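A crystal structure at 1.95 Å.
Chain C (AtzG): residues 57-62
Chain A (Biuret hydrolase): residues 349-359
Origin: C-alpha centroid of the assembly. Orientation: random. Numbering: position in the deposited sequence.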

# COMPACT_ATOMS: atom_id res chain seq x y z
N ILE C 57 -1.01 -0.18 4.87
CA ILE C 57 -0.74 -1.51 5.34
C ILE C 57 -1.98 -2.37 5.04
O ILE C 57 -3.11 -1.93 5.23
CB ILE C 57 -0.41 -1.48 6.86
CG1 ILE C 57 0.76 -0.54 7.19
CG2 ILE C 57 -0.16 -2.89 7.38
CD1 ILE C 57 2.04 -0.96 6.47
N TYR C 58 -1.75 -3.60 4.61
CA TYR C 58 -2.77 -4.60 4.31
C TYR C 58 -3.91 -4.74 5.31
O TYR C 58 -3.71 -4.71 6.50
CB TYR C 58 -2.10 -5.92 4.11
CG TYR C 58 -2.98 -7.02 3.59
CD1 TYR C 58 -3.44 -7.00 2.30
CD2 TYR C 58 -3.26 -8.11 4.36
CE1 TYR C 58 -4.19 -8.01 1.79
CE2 TYR C 58 -4.04 -9.15 3.85
CZ TYR C 58 -4.47 -9.10 2.58
OH TYR C 58 -5.27 -10.09 2.12
N ARG C 59 -5.12 -4.87 4.79
CA ARG C 59 -6.33 -5.12 5.57
C ARG C 59 -6.90 -6.41 4.97
O ARG C 59 -7.25 -6.45 3.80
CB ARG C 59 -7.30 -3.97 5.44
CG ARG C 59 -6.74 -2.62 5.92
CD ARG C 59 -7.53 -1.50 5.33
NE ARG C 59 -7.16 -0.17 5.83
CZ ARG C 59 -6.26 0.65 5.29
NH1 ARG C 59 -5.55 0.32 4.20
NH2 ARG C 59 -6.04 1.84 5.85
N PRO C 60 -6.94 -7.50 5.77
CA PRO C 60 -7.32 -8.78 5.18
C PRO C 60 -8.84 -8.90 4.88
O PRO C 60 -9.22 -9.72 4.04
CB PRO C 60 -6.87 -9.78 6.23
CG PRO C 60 -6.97 -9.02 7.54
CD PRO C 60 -6.60 -7.60 7.20
N ALA C 61 -9.66 -8.15 5.61
CA ALA C 61 -11.12 -8.13 5.48
C ALA C 61 -11.62 -7.02 6.43
O ALA C 61 -10.95 -6.69 7.43
CB ALA C 61 -11.79 -9.46 5.84
N PRO C 62 -12.83 -6.47 6.16
CA PRO C 62 -13.36 -5.48 7.11
C PRO C 62 -13.55 -6.10 8.49
O PRO C 62 -13.86 -7.28 8.61
CB PRO C 62 -14.71 -5.07 6.52
CG PRO C 62 -14.88 -5.86 5.25
CD PRO C 62 -13.75 -6.78 5.06
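Chain A (349-359) FRRVYRDKVNA

Chain A contributes one face of a helix to an irregular strip of chain C, mostly extended but turned at P60(C) (phi/psi -74/-25). Residues 349-359 are helical throughout, held by i to i+4 backbone hydrogen bonds such as R354(A) N to R350(A) O (2.9 Å) and N358(A) N to R354(A) O (2.9 Å), and the helix runs on beyond both ends. The two chains advance in the same sense: Y58(C) lies nearest R350(A) (CA to CA 9.3 Å), P60(C) nearest R354(A) (6.6 Å) and A61(C) nearest N358(A) (7.6 Å). The four-residue spacing of R350(A), R354(A) and N358(A) brings all three CA-to-CB bonds toward chain C, while those of R351(A) and D355(A) point away.

At the wider end, long side chains bridge the gap. R350(A) is extended, with chi1, chi2 and chi3 all t, which carries its guanidinium flat onto the Y58(C) ring: the planes meet at 2°, and R350(A) CZ lies 3.5 Å from the ring centroid, a stack and a cation-pi contact at once. Y58(C), chi1 t and chi2 71°, presents its ring face to this group, and its OH reaches R354(A) CB at 3.4 Å.

R354(A) begins like R350(A), with chi1 and chi2 t, but turns at chi3 (p, 60°). The bend brings R354(A) NH1 to R59(C) O, to which it donates a hydrogen bond (2.9 Å, 142°); the acceptor lies at the guanidinium edge, near its plane, where the N-H groups point. The R59(C) CA-to-CB bond points sideways, and the end of its side chain leads off from chain A. P60(C) likewise engages through its backbone, its CA-to-CB bond directed away: its O lies 3.4 Å from R354(A) CG and accepts a nearly straight hydrogen bond from N358(A) ND2 (3.1 Å, 170°). With chi1 m and chi2 -39°, N358(A) also places OD1 3.9 Å from A61(C) CB. The contact buries 340 Å² in all.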

# COMPACT_ATOMS: atom_id res chain seq x y z
N PHE A 349 -1.77 -8.75 -7.42
CA PHE A 349 -2.25 -10.10 -7.21
C PHE A 349 -2.85 -10.25 -5.82
O PHE A 349 -3.84 -10.95 -5.64
CB PHE A 349 -1.15 -11.13 -7.46
CG PHE A 349 -1.51 -12.52 -6.99
CD1 PHE A 349 -2.40 -13.27 -7.73
CD2 PHE A 349 -1.04 -13.01 -5.83
CE1 PHE A 349 -2.83 -14.54 -7.31
CE2 PHE A 349 -1.44 -14.29 -5.39
CZ PHE A 349 -2.32 -15.05 -6.16
N ARG A 350 -2.25 -9.62 -4.82
CA ARG A 350 -2.73 -9.79 -3.46
C ARG A 350 -4.22 -9.35 -3.30
O ARG A 350 -4.92 -9.92 -2.48
CB ARG A 350 -1.83 -9.03 -2.46
CG ARG A 350 -2.07 -9.47 -1.03
CD ARG A 350 -1.21 -8.76 -0.05
NE ARG A 350 -1.10 -9.46 1.22
CZ ARG A 350 -0.43 -9.00 2.25
NH1 ARG A 350 0.18 -7.79 2.22
NH2 ARG A 350 -0.37 -9.73 3.35
N ARG A 351 -4.66 -8.32 -4.02
CA ARG A 351 -6.08 -7.94 -4.04
C ARG A 351 -6.97 -9.09 -4.54
O ARG A 351 -7.97 -9.42 -3.93
CB ARG A 351 -6.34 -6.66 -4.86
CG ARG A 351 -7.83 -6.35 -5.12
CD ARG A 351 -8.03 -5.00 -5.80
NE ARG A 351 -7.60 -3.93 -4.92
CZ ARG A 351 -8.29 -3.41 -3.92
NH1 ARG A 351 -9.52 -3.78 -3.67
NH2 ARG A 351 -7.73 -2.47 -3.16
N VAL A 352 -6.57 -9.70 -5.62
CA VAL A 352 -7.31 -10.83 -6.24
C VAL A 352 -7.32 -12.00 -5.25
O VAL A 352 -8.34 -12.61 -5.01
CB VAL A 352 -6.64 -11.25 -7.57
CG1 VAL A 352 -7.26 -12.53 -8.10
CG2 VAL A 352 -6.84 -10.17 -8.61
N TYR A 353 -6.18 -12.28 -4.66
CA TYR A 353 -6.01 -13.36 -3.68
C TYR A 353 -6.89 -13.16 -2.49
O TYR A 353 -7.54 -14.12 -2.06
CB TYR A 353 -4.55 -13.47 -3.30
CG TYR A 353 -4.11 -14.66 -2.52
CD1 TYR A 353 -4.03 -15.89 -3.12
CD2 TYR A 353 -3.67 -14.54 -1.21
CE1 TYR A 353 -3.60 -17.01 -2.46
CE2 TYR A 353 -3.22 -15.64 -0.52
CZ TYR A 353 -3.18 -16.90 -1.18
OH TYR A 353 -2.69 -17.97 -0.53
N ARG A 354 -6.88 -11.95 -1.91
CA ARG A 354 -7.74 -11.61 -0.76
C ARG A 354 -9.21 -11.90 -1.12
O ARG A 354 -9.91 -12.59 -0.36
CB ARG A 354 -7.60 -10.13 -0.36
CG ARG A 354 -8.52 -9.66 0.74
CD ARG A 354 -8.16 -8.23 1.19
NE ARG A 354 -8.27 -7.27 0.13
CZ ARG A 354 -7.56 -6.15 0.06
NH1 ARG A 354 -6.77 -5.78 1.05
NH2 ARG A 354 -7.69 -5.33 -0.99
N ASP A 355 -9.64 -11.43 -2.28
CA ASP A 355 -11.02 -11.68 -2.73
C ASP A 355 -11.31 -13.20 -2.80
O ASP A 355 -12.37 -13.63 -2.33
CB ASP A 355 -11.34 -11.01 -4.07
CG ASP A 355 -11.42 -9.47 -3.99
OD1 ASP A 355 -11.63 -8.91 -2.87
OD2 ASP A 355 -11.30 -8.79 -5.08
N LYS A 356 -10.39 -13.99 -3.35
CA LYS A 356 -10.62 -15.44 -3.53
C LYS A 356 -10.60 -16.19 -2.21
O LYS A 356 -11.37 -17.12 -1.99
CB LYS A 356 -9.58 -16.05 -4.47
CG LYS A 356 -9.69 -15.58 -5.93
CD LYS A 356 -8.66 -16.29 -6.76
CE LYS A 356 -8.86 -15.99 -8.22
NZ LYS A 356 -8.05 -16.99 -8.98
N VAL A 357 -9.69 -15.82 -1.30
CA VAL A 357 -9.66 -16.43 0.00
C VAL A 357 -10.91 -16.09 0.84
O VAL A 357 -11.50 -16.99 1.48
CB VAL A 357 -8.32 -16.12 0.75
CG1 VAL A 357 -8.37 -16.62 2.18
CG2 VAL A 357 -7.17 -16.80 0.01
N ASN A 358 -11.30 -14.82 0.90
CA ASN A 358 -12.56 -14.45 1.59
C ASN A 358 -13.79 -15.17 0.99
O ASN A 358 -14.69 -15.56 1.73
CB ASN A 358 -12.75 -12.92 1.62
CG ASN A 358 -11.79 -12.24 2.60
OD1 ASN A 358 -11.52 -12.75 3.68
ND2 ASN A 358 -11.32 -11.05 2.25
N ALA A 359 -13.79 -15.38 -0.31
CA ALA A 359 -14.87 -16.11 -0.97
C ALA A 359 -14.88 -17.59 -0.60
O ALA A 359 -15.95 -18.16 -0.33
CB ALA A 359 -14.85 -15.92 -2.50